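Local coordinates for protein xylosidase (Xanthomonas axonopodis pv. citri, PDB 6XN2) that probably hydrolyses beta-1,4-xylosidic bonds in short xylan-derived chains as a family 43 glycoside hydrolase, and binds xylose units in its active-site pocket, at residues R267-Y272 against L342-D347; S52-D57 against G258-Q263; L193-D198 against T204-V209. All blocks are in the same frame, centred on the assembly; numbering follows the deposited sequence.

Contact 1: residues R267-Y272 against L342-D347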
loop_
_atom_site.group_PDB
_atom_site.type_symbol
_atom_site.label_atom_id
_atom_site.label_comp_id
_atom_site.label_asym_id
_atom_site.label_seq_id
_atom_site.Cartn_x
_atom_site.Cartn_y
_atom_site.Cartn_z
ATOM N N ARG A 267 -5.669 7.813 17.697
ATOM C CA ARG A 267 -6.180 6.521 17.224
ATOM C C ARG A 267 -5.350 6.074 16.033
ATOM O O ARG A 267 -4.677 6.891 15.433
ATOM C CB ARG A 267 -7.640 6.671 16.815
ATOM C CG ARG A 267 -8.602 6.482 17.970
ATOM C CD ARG A 267 -9.657 5.467 17.619
ATOM N NE ARG A 267 -10.221 5.058 18.883
ATOM C CZ ARG A 267 -10.910 3.954 19.082
ATOM N NH1 ARG A 267 -11.161 3.123 18.085
ATOM N NH2 ARG A 267 -11.372 3.693 20.288
ATOM N N TYR A 268 -5.357 4.776 15.798
ATOM C CA TYR A 268 -4.707 4.200 14.630
ATOM C C TYR A 268 -5.744 3.968 13.549
ATOM O O TYR A 268 -6.815 3.434 13.824
ATOM C CB TYR A 268 -4.002 2.892 14.986
ATOM C CG TYR A 268 -2.851 3.089 15.945
ATOM C CD1 TYR A 268 -3.054 3.071 17.318
ATOM C CD2 TYR A 268 -1.560 3.308 15.474
ATOM C CE1 TYR A 268 -1.999 3.267 18.202
ATOM C CE2 TYR A 268 -0.497 3.496 16.350
ATOM C CZ TYR A 268 -0.726 3.472 17.711
ATOM O OH TYR A 268 0.329 3.664 18.578
ATOM N N TYR A 269 -5.428 4.384 12.330
ATOM C CA TYR A 269 -6.316 4.198 11.192
ATOM C C TYR A 269 -5.721 3.164 10.254
ATOM O O TYR A 269 -4.678 3.409 9.655
ATOM C CB TYR A 269 -6.527 5.513 10.430
ATOM C CG TYR A 269 -7.341 6.569 11.144
ATOM C CD1 TYR A 269 -6.822 7.261 12.233
ATOM C CD2 TYR A 269 -8.615 6.907 10.700
ATOM C CE1 TYR A 269 -7.564 8.238 12.881
ATOM C CE2 TYR A 269 -9.362 7.883 11.339
ATOM C CZ TYR A 269 -8.834 8.544 12.428
ATOM O OH TYR A 269 -9.573 9.515 13.069
ATOM N N LEU A 270 -6.360 2.005 10.153
ATOM C CA LEU A 270 -5.968 1.001 9.174
ATOM C C LEU A 270 -6.810 1.176 7.924
ATOM O O LEU A 270 -8.029 1.109 7.998
ATOM C CB LEU A 270 -6.156 -0.415 9.729
ATOM C CG LEU A 270 -6.025 -1.527 8.690
ATOM C CD1 LEU A 270 -4.574 -1.604 8.232
ATOM C CD2 LEU A 270 -6.492 -2.856 9.257
ATOM N N SER A 271 -6.170 1.402 6.780
ATOM C CA SER A 271 -6.902 1.491 5.521
ATOM C C SER A 271 -6.331 0.482 4.528
ATOM O O SER A 271 -5.176 0.067 4.647
ATOM C CB SER A 271 -6.871 2.923 4.960
ATOM O OG SER A 271 -5.559 3.476 4.946
ATOM N N TYR A 272 -7.164 0.051 3.600
ATOM C CA TYR A 272 -6.827 -1.001 2.695
ATOM C C TYR A 272 -7.745 -1.135 1.498
ATOM O O TYR A 272 -8.797 -0.614 1.483
ATOM C CB TYR A 272 -6.962 -2.315 3.459
ATOM C CG TYR A 272 -8.297 -2.506 4.106
ATOM C CD1 TYR A 272 -9.329 -3.107 3.435
ATOM C CD2 TYR A 272 -8.525 -2.089 5.361
ATOM C CE1 TYR A 272 -10.540 -3.277 3.998
ATOM C CE2 TYR A 272 -9.738 -2.255 5.944
ATOM C CZ TYR A 272 -10.751 -2.858 5.251
ATOM O OH TYR A 272 -11.947 -3.025 5.823
ATOM N N LEU A 342 -7.139 15.122 1.880
ATOM C CA LEU A 342 -7.967 14.301 2.712
ATOM C C LEU A 342 -8.261 14.982 4.014
ATOM O O LEU A 342 -7.443 15.646 4.566
ATOM C CB LEU A 342 -7.301 12.957 2.968
ATOM C CG LEU A 342 -7.886 11.932 3.913
ATOM C CD1 LEU A 342 -7.516 10.555 3.503
ATOM C CD2 LEU A 342 -7.409 12.163 5.313
ATOM N N ALA A 343 -9.472 14.787 4.483
ATOM C CA ALA A 343 -9.928 15.379 5.692
ATOM C C ALA A 343 -10.474 14.465 6.750
ATOM O O ALA A 343 -11.289 13.634 6.464
ATOM C CB ALA A 343 -11.018 16.354 5.345
ATOM N N HIS A 344 -10.061 14.684 7.979
ATOM C CA HIS A 344 -10.614 13.979 9.098
ATOM C C HIS A 344 -11.626 14.917 9.664
ATOM O O HIS A 344 -11.355 16.070 9.850
ATOM C CB HIS A 344 -9.598 13.752 10.188
ATOM C CG HIS A 344 -8.520 12.812 9.819
ATOM N ND1 HIS A 344 -7.358 13.219 9.223
ATOM C CD2 HIS A 344 -8.432 11.479 9.945
ATOM C CE1 HIS A 344 -6.587 12.179 9.024
ATOM N NE2 HIS A 344 -7.226 11.112 9.438
ATOM N N ALA A 345 -12.786 14.417 9.999
ATOM C CA ALA A 345 -13.775 15.263 10.584
ATOM C C ALA A 345 -13.572 15.327 12.081
ATOM O O ALA A 345 -12.799 14.604 12.633
ATOM C CB ALA A 345 -15.146 14.746 10.277
ATOM N N ALA A 346 -14.304 16.201 12.737
ATOM C CA ALA A 346 -14.206 16.356 14.179
ATOM C C ALA A 346 -14.417 15.065 14.947
ATOM O O ALA A 346 -13.849 14.875 15.980
ATOM C CB ALA A 346 -15.206 17.380 14.634
ATOM N N ASP A 347 -15.191 14.154 14.389
ATOM C CA ASP A 347 -15.484 12.892 15.059
ATOM C C ASP A 347 -14.509 11.788 14.645
ATOM O O ASP A 347 -14.735 10.606 14.916
ATOM C CB ASP A 347 -16.927 12.468 14.775
ATOM C CG ASP A 347 -17.164 12.119 13.316
ATOM O OD1 ASP A 347 -16.326 12.474 12.462
ATOM O OD2 ASP A 347 -18.203 11.491 13.020
#
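Tyr269 and His344 meet across a wide backbone gap. Their CA atoms are 10.9 Å apart, and this is the nearest backbone approach of the two segments. Residues 267-272 form part of a strand in one sheet of the family 43 beta-propeller. Residues 343-347 are an irregular loop that follows the strand 336-342, and the contact lays this loop against the sheet. No hydrogen bond joins the segments, and the contact is carried by these two rings. Both side chains start toward the opposite segment and then run past each other in opposite directions. In each, CG lies anti to the carbonyl carbon, with chi1 -70° in Tyr269 and -68° in His344.

The rings form an edge-to-face (T-shaped) pair. Their centroids are 5.2 Å apart and their planes are 72° from each other. The imidazole supplies the edge and the phenol the face. His344 CD2 does the touching, 3.9 Å from Tyr269 CZ and 4.0 Å from Tyr269 CE2. His344 NE2 stands over the same face, 4.2 Å above the plane of the Tyr269 ring and offset toward its rim. The phenol therefore receives the imidazole off centre, near its hydroxyl end.

A hydrogen bond from Tyr269 OH to Gly348 O, of the next residue after Asp347, anchors the end of the phenol, and one between His344 NE2 and His262 NE2 probably helps set the turn of the His344 ring. The pair belongs to a larger aromatic cluster, in which His262 stacks on Tyr269, His264 stacks on His344, and Trp318 meets His344 edge-to-face. Within its sheet, strand 267-273 runs between strands 257-264 and 280-285, antiparallel to both.

Contact 2: residues S52-D57 against G258-Q263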
loop_
_atom_site.group_PDB
_atom_site.type_symbol
_atom_site.label_atom_id
_atom_site.label_comp_id
_atom_site.label_asym_id
_atom_site.label_seq_id
_atom_site.Cartn_x
_atom_site.Cartn_y
_atom_site.Cartn_z
ATOM N N SER A 52 3.485 5.132 -1.848
ATOM C CA SER A 52 3.693 5.179 -0.425
ATOM C C SER A 52 4.362 6.506 -0.131
ATOM O O SER A 52 5.495 6.677 -0.403
ATOM C CB SER A 52 4.550 4.020 0.024
ATOM O OG SER A 52 3.824 2.838 0.119
ATOM N N ALA A 53 3.608 7.424 0.447
ATOM C CA ALA A 53 4.125 8.783 0.684
ATOM C C ALA A 53 4.638 8.945 2.105
ATOM O O ALA A 53 3.983 8.516 3.023
ATOM C CB ALA A 53 3.062 9.788 0.393
ATOM N N HIS A 54 5.798 9.577 2.220
ATOM C CA HIS A 54 6.393 9.846 3.546
ATOM C C HIS A 54 7.007 11.243 3.556
ATOM O O HIS A 54 7.411 11.699 2.534
ATOM C CB HIS A 54 7.489 8.828 3.831
ATOM C CG HIS A 54 6.987 7.453 4.059
ATOM N ND1 HIS A 54 6.780 6.960 5.296
ATOM C CD2 HIS A 54 6.668 6.470 3.211
ATOM C CE1 HIS A 54 6.344 5.740 5.204
ATOM N NE2 HIS A 54 6.256 5.424 3.951
ATOM N N VAL A 55 7.034 11.863 4.721
ATOM C CA VAL A 55 7.735 13.157 4.878
ATOM C C VAL A 55 9.056 12.825 5.557
ATOM O O VAL A 55 9.036 12.497 6.723
ATOM C CB VAL A 55 6.947 14.181 5.697
ATOM C CG1 VAL A 55 7.834 15.350 6.048
ATOM C CG2 VAL A 55 5.720 14.656 4.957
ATOM N N PHE A 56 10.124 12.851 4.782
ATOM C CA PHE A 56 11.481 12.575 5.282
ATOM C C PHE A 56 12.319 13.816 5.024
ATOM O O PHE A 56 12.247 14.371 3.966
ATOM C CB PHE A 56 12.113 11.428 4.507
ATOM C CG PHE A 56 11.485 10.085 4.739
ATOM C CD1 PHE A 56 10.894 9.778 5.945
ATOM C CD2 PHE A 56 11.487 9.126 3.755
ATOM C CE1 PHE A 56 10.317 8.541 6.155
ATOM C CE2 PHE A 56 10.914 7.893 3.976
ATOM C CZ PHE A 56 10.343 7.599 5.176
ATOM N N ASP A 57 13.040 14.236 6.044
ATOM C CA ASP A 57 13.940 15.356 5.917
ATOM C C ASP A 57 13.284 16.621 5.333
ATOM O O ASP A 57 13.819 17.250 4.468
ATOM C CB ASP A 57 15.186 14.926 5.137
ATOM C CG ASP A 57 15.883 13.748 5.774
ATOM O OD1 ASP A 57 16.094 13.815 6.989
ATOM O OD2 ASP A 57 16.199 12.765 5.107
ATOM N N GLY A 258 -2.861 -4.374 0.234
ATOM C CA GLY A 258 -2.337 -3.031 0.453
ATOM C C GLY A 258 -2.695 -2.293 1.734
ATOM O O GLY A 258 -3.226 -1.176 1.666
ATOM N N PRO A 259 -2.363 -2.840 2.890
ATOM C CA PRO A 259 -2.669 -2.150 4.124
ATOM C C PRO A 259 -1.850 -0.895 4.320
ATOM O O PRO A 259 -0.803 -0.775 3.827
ATOM C CB PRO A 259 -2.284 -3.155 5.192
ATOM C CG PRO A 259 -1.276 -3.987 4.580
ATOM C CD PRO A 259 -1.561 -4.034 3.122
ATOM N N TRP A 260 -2.399 0.048 5.037
ATOM C CA TRP A 260 -1.679 1.266 5.389
ATOM C C TRP A 260 -2.198 1.700 6.735
ATOM O O TRP A 260 -3.391 1.580 7.001
ATOM C CB TRP A 260 -1.881 2.369 4.341
ATOM C CG TRP A 260 -1.141 3.660 4.652
ATOM C CD1 TRP A 260 -1.606 4.713 5.396
ATOM C CD2 TRP A 260 0.185 4.024 4.227
ATOM N NE1 TRP A 260 -0.652 5.703 5.458
ATOM C CE2 TRP A 260 0.455 5.307 4.751
ATOM C CE3 TRP A 260 1.165 3.395 3.448
ATOM C CZ2 TRP A 260 1.665 5.972 4.523
ATOM C CZ3 TRP A 260 2.366 4.050 3.228
ATOM C CH2 TRP A 260 2.605 5.329 3.760
ATOM N N VAL A 261 -1.306 2.185 7.595
ATOM C CA VAL A 261 -1.735 2.665 8.901
ATOM C C VAL A 261 -1.188 4.062 9.143
ATOM O O VAL A 261 -0.013 4.330 8.900
ATOM C CB VAL A 261 -1.291 1.720 10.045
ATOM C CG1 VAL A 261 -1.711 2.278 11.407
ATOM C CG2 VAL A 261 -1.896 0.331 9.852
ATOM N N HIS A 262 -2.048 4.964 9.598
ATOM C CA HIS A 262 -1.575 6.268 10.031
ATOM C C HIS A 262 -2.183 6.623 11.389
ATOM O O HIS A 262 -3.225 6.084 11.791
ATOM C CB HIS A 262 -1.877 7.347 8.972
ATOM C CG HIS A 262 -3.307 7.792 8.927
ATOM N ND1 HIS A 262 -4.253 7.189 8.126
ATOM C CD2 HIS A 262 -3.941 8.806 9.562
ATOM C CE1 HIS A 262 -5.414 7.802 8.284
ATOM N NE2 HIS A 262 -5.254 8.783 9.153
ATOM N N GLN A 263 -1.528 7.526 12.090
ATOM C CA GLN A 263 -1.979 7.969 13.371
ATOM C C GLN A 263 -2.595 9.348 13.295
ATOM O O GLN A 263 -2.076 10.213 12.683
ATOM C CB GLN A 263 -0.826 8.009 14.371
ATOM C CG GLN A 263 -0.385 6.673 14.886
ATOM C CD GLN A 263 0.690 6.775 15.933
ATOM O OE1 GLN A 263 1.811 6.947 15.631
ATOM N NE2 GLN A 263 0.311 6.662 17.169
#
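Trp260 meets Ser52, Ala53 and His54 between two blades of the five-bladed beta-propeller characteristic of family 43. The strands belong to different sheets. They run nearly parallel, 24° apart, with their axes 10.3 Å from each other at closest approach. Along 258-263, Trp260 bridges this gap. Its CG lies anti to the backbone N (chi1 -179°), which carries the indole out toward the other strand. The far corner of the six-membered ring makes the contacts. Trp260 CZ3 lies 3.6 Å from Ser52 OG, and Trp260 CH2 lies 3.7 Å from His54 NE2. The imidazole and the six-membered ring are oblique, their planes at 58°.

The polar groups around the indole have other partners. Trp260 NE1 is hydrogen-bonded to Ile311 O, Ser52 OG to Pro120 O, and His54 NE2 to Asp121 OD1. The Ser52 side chain is about 4 Å from the bound calcium ion, consistent with a place near the propeller centre.

Further along, the strands spread. The CA separation grows from 8.8 Å between Ser52 and Trp260 to 10.9 Å between His54 and His262. Between Ser52 and His54, the backbone oxygen Ala53 O approaches Trp260 CH2 to 3.5 Å.

Contact 3: residues L193-D198 against T204-V209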
loop_
_atom_site.group_PDB
_atom_site.type_symbol
_atom_site.label_atom_id
_atom_site.label_comp_id
_atom_site.label_asym_id
_atom_site.label_seq_id
_atom_site.Cartn_x
_atom_site.Cartn_y
_atom_site.Cartn_z
ATOM N N LEU A 193 -1.546 -14.491 0.431
ATOM C CA LEU A 193 -1.764 -14.521 1.883
ATOM C C LEU A 193 -2.692 -15.665 2.319
ATOM O O LEU A 193 -2.610 -16.155 3.448
ATOM C CB LEU A 193 -2.328 -13.177 2.365
ATOM C CG LEU A 193 -2.722 -13.026 3.841
ATOM C CD1 LEU A 193 -1.511 -13.147 4.771
ATOM C CD2 LEU A 193 -3.438 -11.701 4.074
ATOM N N GLN A 194 -3.563 -16.092 1.409
ATOM C CA GLN A 194 -4.535 -17.144 1.701
ATOM C C GLN A 194 -3.874 -18.500 1.934
ATOM O O GLN A 194 -4.493 -19.399 2.498
ATOM C CB GLN A 194 -5.557 -17.251 0.565
ATOM C CG GLN A 194 -5.001 -17.787 -0.749
ATOM C CD GLN A 194 -4.378 -16.715 -1.627
ATOM O OE1 GLN A 194 -4.079 -15.604 -1.176
ATOM N NE2 GLN A 194 -4.175 -17.046 -2.893
ATOM N N HIS A 195 -2.622 -18.641 1.499
ATOM C CA HIS A 195 -1.879 -19.885 1.698
ATOM C C HIS A 195 -1.157 -19.967 3.041
ATOM O O HIS A 195 -0.388 -20.904 3.274
ATOM C CB HIS A 195 -0.870 -20.081 0.573
ATOM C CG HIS A 195 -1.501 -20.453 -0.728
ATOM N ND1 HIS A 195 -1.495 -19.621 -1.826
ATOM C CD2 HIS A 195 -2.181 -21.564 -1.102
ATOM C CE1 HIS A 195 -2.135 -20.207 -2.823
ATOM N NE2 HIS A 195 -2.565 -21.385 -2.408
ATOM N N TYR A 196 -1.383 -19.018 3.910
ATOM C CA TYR A 196 -0.720 -18.999 5.188
ATOM C C TYR A 196 -1.648 -18.932 6.384
ATOM O O TYR A 196 -2.633 -18.319 6.318
ATOM C CB TYR A 196 0.206 -17.797 5.258
ATOM C CG TYR A 196 1.282 -17.778 4.231
ATOM C CD1 TYR A 196 1.052 -17.334 2.964
ATOM C CD2 TYR A 196 2.539 -18.192 4.545
ATOM C CE1 TYR A 196 2.045 -17.334 2.033
ATOM C CE2 TYR A 196 3.520 -18.182 3.637
ATOM C CZ TYR A 196 3.272 -17.764 2.376
ATOM O OH TYR A 196 4.276 -17.777 1.500
ATOM N N ARG A 197 -1.288 -19.618 7.455
ATOM C CA ARG A 197 -1.969 -19.558 8.726
ATOM C C ARG A 197 -0.863 -19.563 9.757
ATOM O O ARG A 197 0.007 -20.329 9.646
ATOM C CB ARG A 197 -2.899 -20.713 8.964
ATOM C CG ARG A 197 -4.006 -20.859 7.972
ATOM C CD ARG A 197 -4.959 -19.727 8.012
ATOM N NE ARG A 197 -6.149 -20.010 7.251
ATOM C CZ ARG A 197 -6.250 -19.838 5.961
ATOM N NH1 ARG A 197 -5.243 -19.378 5.287
ATOM N NH2 ARG A 197 -7.356 -20.139 5.358
ATOM N N ASP A 198 -0.938 -18.679 10.710
ATOM C CA ASP A 198 0.030 -18.559 11.754
ATOM C C ASP A 198 1.446 -18.505 11.222
ATOM O O ASP A 198 2.237 -19.257 11.717
ATOM C CB ASP A 198 -0.135 -19.693 12.788
ATOM C CG ASP A 198 -1.532 -19.753 13.399
ATOM O OD1 ASP A 198 -2.062 -18.732 13.798
ATOM O OD2 ASP A 198 -2.099 -20.837 13.481
ATOM N N THR A 204 -2.446 -26.443 0.619
ATOM C CA THR A 204 -3.885 -26.667 0.746
ATOM C C THR A 204 -4.580 -25.568 1.551
ATOM O O THR A 204 -5.802 -25.586 1.694
ATOM C CB THR A 204 -4.199 -28.028 1.401
ATOM O OG1 THR A 204 -3.799 -28.011 2.776
ATOM C CG2 THR A 204 -3.481 -29.151 0.671
ATOM N N HIS A 205 -3.808 -24.627 2.086
ATOM C CA HIS A 205 -4.392 -23.434 2.695
ATOM C C HIS A 205 -5.090 -22.602 1.620
ATOM O O HIS A 205 -4.452 -22.138 0.680
ATOM C CB HIS A 205 -3.325 -22.579 3.385
ATOM C CG HIS A 205 -2.969 -23.019 4.774
ATOM N ND1 HIS A 205 -3.707 -23.940 5.483
ATOM C CD2 HIS A 205 -1.948 -22.649 5.585
ATOM C CE1 HIS A 205 -3.153 -24.126 6.671
ATOM N NE2 HIS A 205 -2.086 -23.354 6.758
ATOM N N GLN A 206 -6.371 -22.390 1.734
ATOM C CA GLN A 206 -7.060 -21.554 0.773
ATOM C C GLN A 206 -7.768 -20.425 1.457
ATOM O O GLN A 206 -7.825 -20.387 2.639
ATOM C CB GLN A 206 -8.027 -22.351 -0.074
ATOM C CG GLN A 206 -7.393 -23.510 -0.783
ATOM C CD GLN A 206 -6.414 -23.130 -1.866
ATOM O OE1 GLN A 206 -6.336 -22.002 -2.286
ATOM N NE2 GLN A 206 -5.646 -24.095 -2.306
ATOM N N GLU A 207 -8.290 -19.494 0.679
ATOM C CA GLU A 207 -9.014 -18.360 1.189
ATOM C C GLU A 207 -10.253 -18.857 1.858
ATOM O O GLU A 207 -10.903 -19.693 1.349
ATOM C CB GLU A 207 -9.427 -17.463 0.036
ATOM C CG GLU A 207 -9.996 -16.142 0.427
ATOM C CD GLU A 207 -10.513 -15.336 -0.738
ATOM O OE1 GLU A 207 -9.864 -15.256 -1.755
ATOM O OE2 GLU A 207 -11.582 -14.781 -0.604
ATOM N N PRO A 208 -10.599 -18.296 2.999
ATOM C CA PRO A 208 -11.799 -18.719 3.692
ATOM C C PRO A 208 -13.074 -18.287 2.972
ATOM O O PRO A 208 -13.051 -17.347 2.238
ATOM C CB PRO A 208 -11.686 -18.021 5.028
ATOM C CG PRO A 208 -10.734 -16.936 4.823
ATOM C CD PRO A 208 -9.805 -17.359 3.787
ATOM N N VAL A 209 -14.169 -18.975 3.217
ATOM C CA VAL A 209 -15.429 -18.657 2.575
ATOM C C VAL A 209 -16.584 -18.572 3.525
ATOM O O VAL A 209 -16.502 -19.019 4.626
ATOM C CB VAL A 209 -15.814 -19.720 1.521
ATOM C CG1 VAL A 209 -14.811 -19.759 0.404
ATOM C CG2 VAL A 209 -15.937 -21.080 2.146
HETATM O O HOH W 1 -5.023 -19.697 -4.273
HETATM O O HOH W 2 0.275 -23.254 8.371
#
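Arg197 lays its aliphatic stem over one face of the His205 ring. Arg197 CG is 3.5 Å from the His205 ring centroid and 18° off the normal, a CH-pi contact. Segment 193-198 supplies the first strand of a small beta hairpin, 196-197 paired with 200-201, in the long connection between strands 181-185 and 218-221. Segment 204-209 is the loop that leaves the hairpin. It folds back on that first strand and on the 3-10 turn 193-195 before it.

Past CG the arginine bends at chi2 (-65°), and its guanidinium reaches three backbone carbonyls. Arg197 NH2 donates to Gln206 O at 2.8 Å, the one direct hydrogen bond between the segments. NH2 sits nearly in line with the Gln206 C=O bond. Arg197 NH1 donates to Gln194 O at 2.9 Å and to Tyr196 O at 3.0 Å, in each case from above the carbonyl plane. The bonds run close to the guanidinium plane and should fix its rotation.

His205 is also met at its rim, where His205 CD2 lies 3.3 Å from His195 O. On the other flank, Gln194 CB packs against Glu207 N at 3.5 Å. Gln194 NE2 is hydrogen-bonded to Trp189 O, which ties this side to the preceding loop. A water links the hairpin to the imidazole: it donates to Arg197 O and lies 2.9 Å from His205 NE2.

Contacts 1 and 2 share a sheet. Strands 257-264 and 267-273 are neighbours in it, and Tyr269 N and Ser271 N are probably hydrogen-bonded to His262 O and Trp260 O. Contact 2 is buried and joins two sheets near the middle of the propeller. Contact 1 is partly buried and sits farther out, where a late loop meets the sheet. Both rely on aromatic rings and lack direct hydrogen bonds between their segments. Contact 3 is a surface contact, with its centre about 27 Å from that of contact 2. It joins near neighbours in sequence. Its chemistry combines packing on His205 with arginine-to-carbonyl hydrogen bonds, one of which crosses, and water.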